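Local structure of prolyl-ACP dehydrogenase (Oscillatoria sp., 4IRN) at residues Q46-K49 and K50-F54. The protein oxidises a prolyl group carried on an acyl carrier protein in the biosynthesis of the cyanotoxin anatoxin-a, using FAD as cofactor. Numbering follows the deposited sequence.
Sequences QFRK and KVIQF
Arg48 O takes the amide of Ile52, N to O 2.9 Å with an N-H...O angle of 161°, one of four successive i to i+4 bonds in helix 42-58. Val51 N to Phe47 O and Lys50 N to Gln46 O repeat this length, and Gln53 N to Lys49 O is slightly longer at 3.1 Å. Two side-chain pairs follow the same spacing. Val51 CG2 sits over one face of the Phe47 ring, 4.1 Å from its centroid and 13° off the normal, a CH-pi contact. Phe47 CG lies anti to the backbone N (chi1 -177°), beside its own carbonyl carbon, which puts the outward-reaching ring on the side of Val51. One residue on, Ile52 CD1 lies over a face of the Arg48 guanidinium, 3.5 Å from NH1 and displaced from the centre of the group. The extended Arg48 chain reaches helix 101-114, where NH2 bonds to Gln109 OE1 and the guanidinium makes a cation-pi contact with Tyr106. Phe47 and Val51 face inward too, both touching Phe83 and Trp88, while Lys49 and Lys50 lie at the surface. The result is an amphipathic helix of the N-terminal alpha-helical domain of the acyl-CoA dehydrogenase fold: an aromatic-aliphatic pair anchors it on neighbouring helices, and Arg48 combines apolar cover from Ile52 with polar anchoring through Gln109, which probably restricts the swing of its guanidinium.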
ATOM      1  N   GLN A  46     -20.182 -31.599   6.356  1.00 21.22           N
ATOM      2  CA  GLN A  46     -20.176 -32.473   7.533  1.00 21.27           C
ATOM      3  C   GLN A  46     -18.805 -32.956   7.939  1.00 22.56           C
ATOM      4  O   GLN A  46     -18.525 -33.002   9.127  1.00 23.35           O
ATOM      5  CB  GLN A  46     -21.127 -33.681   7.383  1.00 23.57           C
ATOM      6  CG  GLN A  46     -22.638 -33.410   7.447  1.00 50.95           C
ATOM      7  CD  GLN A  46     -23.089 -32.703   8.701  1.00 80.14           C
ATOM      8  OE1 GLN A  46     -23.258 -31.477   8.731  1.00 74.23           O
ATOM      9  NE2 GLN A  46     -23.392 -33.475   9.728  1.00 79.02           N
ATOM     10  N   PHE A  47     -17.945 -33.324   6.979  1.00 15.53           N
ATOM     11  CA  PHE A  47     -16.583 -33.785   7.288  1.00 14.37           C
ATOM     12  C   PHE A  47     -15.722 -32.676   7.873  1.00 20.59           C
ATOM     13  O   PHE A  47     -15.004 -32.916   8.847  1.00 20.48           O
ATOM     14  CB  PHE A  47     -15.897 -34.470   6.089  1.00 15.25           C
ATOM     15  CG  PHE A  47     -14.518 -35.015   6.395  1.00 15.89           C
ATOM     16  CD1 PHE A  47     -14.340 -36.012   7.345  1.00 18.59           C
ATOM     17  CD2 PHE A  47     -13.397 -34.532   5.733  1.00 17.71           C
ATOM     18  CE1 PHE A  47     -13.064 -36.499   7.645  1.00 19.51           C
ATOM     19  CE2 PHE A  47     -12.122 -35.034   6.020  1.00 20.52           C
ATOM     20  CZ  PHE A  47     -11.966 -36.016   6.971  1.00 18.61           C
ATOM     21  N   ARG A  48     -15.811 -31.453   7.296  1.00 17.43           N
ATOM     22  CA  ARG A  48     -15.091 -30.269   7.777  1.00 16.43           C
ATOM     23  C   ARG A  48     -15.568 -29.916   9.190  1.00 21.56           C
ATOM     24  O   ARG A  48     -14.743 -29.598  10.050  1.00 22.29           O
ATOM     25  CB  ARG A  48     -15.273 -29.087   6.810  1.00 13.14           C
ATOM     26  CG  ARG A  48     -14.400 -27.881   7.131  1.00 15.46           C
ATOM     27  CD  ARG A  48     -14.767 -26.677   6.295  1.00 15.15           C
ATOM     28  NE  ARG A  48     -14.232 -25.434   6.851  1.00 20.92           N
ATOM     29  CZ  ARG A  48     -14.917 -24.602   7.630  1.00 33.68           C
ATOM     30  NH1 ARG A  48     -16.174 -24.872   7.959  1.00 24.83           N
ATOM     31  NH2 ARG A  48     -14.348 -23.497   8.094  1.00 17.78           N
ATOM     32  N   LYS A  49     -16.886 -30.019   9.430  1.00 18.28           N
ATOM     33  CA  LYS A  49     -17.528 -29.770  10.724  1.00 18.00           C
ATOM     34  C   LYS A  49     -17.022 -30.793  11.747  1.00 21.61           C
ATOM     35  O   LYS A  49     -16.784 -30.434  12.895  1.00 22.35           O
ATOM     36  CB  LYS A  49     -19.063 -29.830  10.597  1.00 20.90           C
ATOM     37  CG  LYS A  49     -19.813 -29.127  11.715  1.00 41.14           C
ATOM     38  CD  LYS A  49     -21.312 -29.434  11.657  1.00 53.85           C
ATOM     39  CE  LYS A  49     -22.071 -28.846  12.825  1.00 67.01           C
ATOM     40  NZ  LYS A  49     -21.799 -29.563  14.105  1.00 75.48           N
ATOM     41  N   LYS A  50     -16.823 -32.056  11.318  1.00 16.19           N
ATOM     42  CA  LYS A  50     -16.295 -33.144  12.146  1.00 15.46           C
ATOM     43  C   LYS A  50     -14.819 -32.874  12.498  1.00 20.09           C
ATOM     44  O   LYS A  50     -14.407 -33.157  13.630  1.00 19.15           O
ATOM     45  CB  LYS A  50     -16.450 -34.490  11.411  1.00 17.04           C
ATOM     46  CG  LYS A  50     -16.125 -35.726  12.243  1.00 16.17           C
ATOM     47  CD  LYS A  50     -15.994 -36.957  11.365  1.00 19.08           C
ATOM     48  CE  LYS A  50     -15.406 -38.130  12.102  1.00 28.81           C
ATOM     49  NZ  LYS A  50     -15.018 -39.217  11.169  1.00 48.59           N
ATOM     50  N   VAL A  51     -14.041 -32.307  11.530  1.00 17.22           N
ATOM     51  CA  VAL A  51     -12.628 -31.938  11.699  1.00 16.51           C
ATOM     52  C   VAL A  51     -12.512 -30.808  12.741  1.00 20.06           C
ATOM     53  O   VAL A  51     -11.686 -30.920  13.649  1.00 20.33           O
ATOM     54  CB  VAL A  51     -11.925 -31.596  10.352  1.00 20.32           C
ATOM     55  CG1 VAL A  51     -10.508 -31.068  10.578  1.00 20.17           C
ATOM     56  CG2 VAL A  51     -11.885 -32.809   9.425  1.00 20.00           C
ATOM     57  N   ILE A  52     -13.361 -29.748  12.630  1.00 15.45           N
ATOM     58  CA  ILE A  52     -13.389 -28.609  13.560  1.00 15.47           C
ATOM     59  C   ILE A  52     -13.686 -29.093  14.986  1.00 20.15           C
ATOM     60  O   ILE A  52     -12.929 -28.764  15.897  1.00 20.78           O
ATOM     61  CB  ILE A  52     -14.362 -27.472  13.093  1.00 18.70           C
ATOM     62  CG1 ILE A  52     -13.879 -26.831  11.773  1.00 18.72           C
ATOM     63  CG2 ILE A  52     -14.578 -26.387  14.186  1.00 18.87           C
ATOM     64  CD1 ILE A  52     -14.929 -26.077  10.988  1.00 24.04           C
ATOM     65  N   GLN A  53     -14.758 -29.909  15.161  1.00 15.72           N
ATOM     66  CA  GLN A  53     -15.178 -30.483  16.450  1.00 14.85           C
ATOM     67  C   GLN A  53     -14.065 -31.314  17.099  1.00 18.76           C
ATOM     68  O   GLN A  53     -13.802 -31.148  18.291  1.00 17.70           O
ATOM     69  CB  GLN A  53     -16.467 -31.311  16.304  1.00 16.29           C
ATOM     70  CG  GLN A  53     -17.739 -30.521  15.956  1.00 45.16           C
ATOM     71  CD  GLN A  53     -18.105 -29.387  16.892  1.00 72.63           C
ATOM     72  OE1 GLN A  53     -18.115 -29.528  18.123  1.00 70.23           O
ATOM     73  NE2 GLN A  53     -18.459 -28.244  16.315  1.00 63.77           N
ATOM     74  N   PHE A  54     -13.387 -32.178  16.307  1.00 16.20           N
ATOM     75  CA  PHE A  54     -12.254 -33.012  16.753  1.00 15.73           C
ATOM     76  C   PHE A  54     -11.116 -32.131  17.275  1.00 20.31           C
ATOM     77  O   PHE A  54     -10.597 -32.367  18.370  1.00 18.86           O
ATOM     78  CB  PHE A  54     -11.769 -33.924  15.597  1.00 16.78           C
ATOM     79  CG  PHE A  54     -10.327 -34.391  15.654  1.00 17.39           C
ATOM     80  CD1 PHE A  54      -9.947 -35.431  16.494  1.00 18.91           C
ATOM     81  CD2 PHE A  54      -9.362 -33.824  14.824  1.00 19.58           C
ATOM     82  CE1 PHE A  54      -8.614 -35.864  16.541  1.00 19.42           C
ATOM     83  CE2 PHE A  54      -8.032 -34.261  14.869  1.00 21.51           C
ATOM     84  CZ  PHE A  54      -7.669 -35.280  15.723  1.00 18.96           C
TER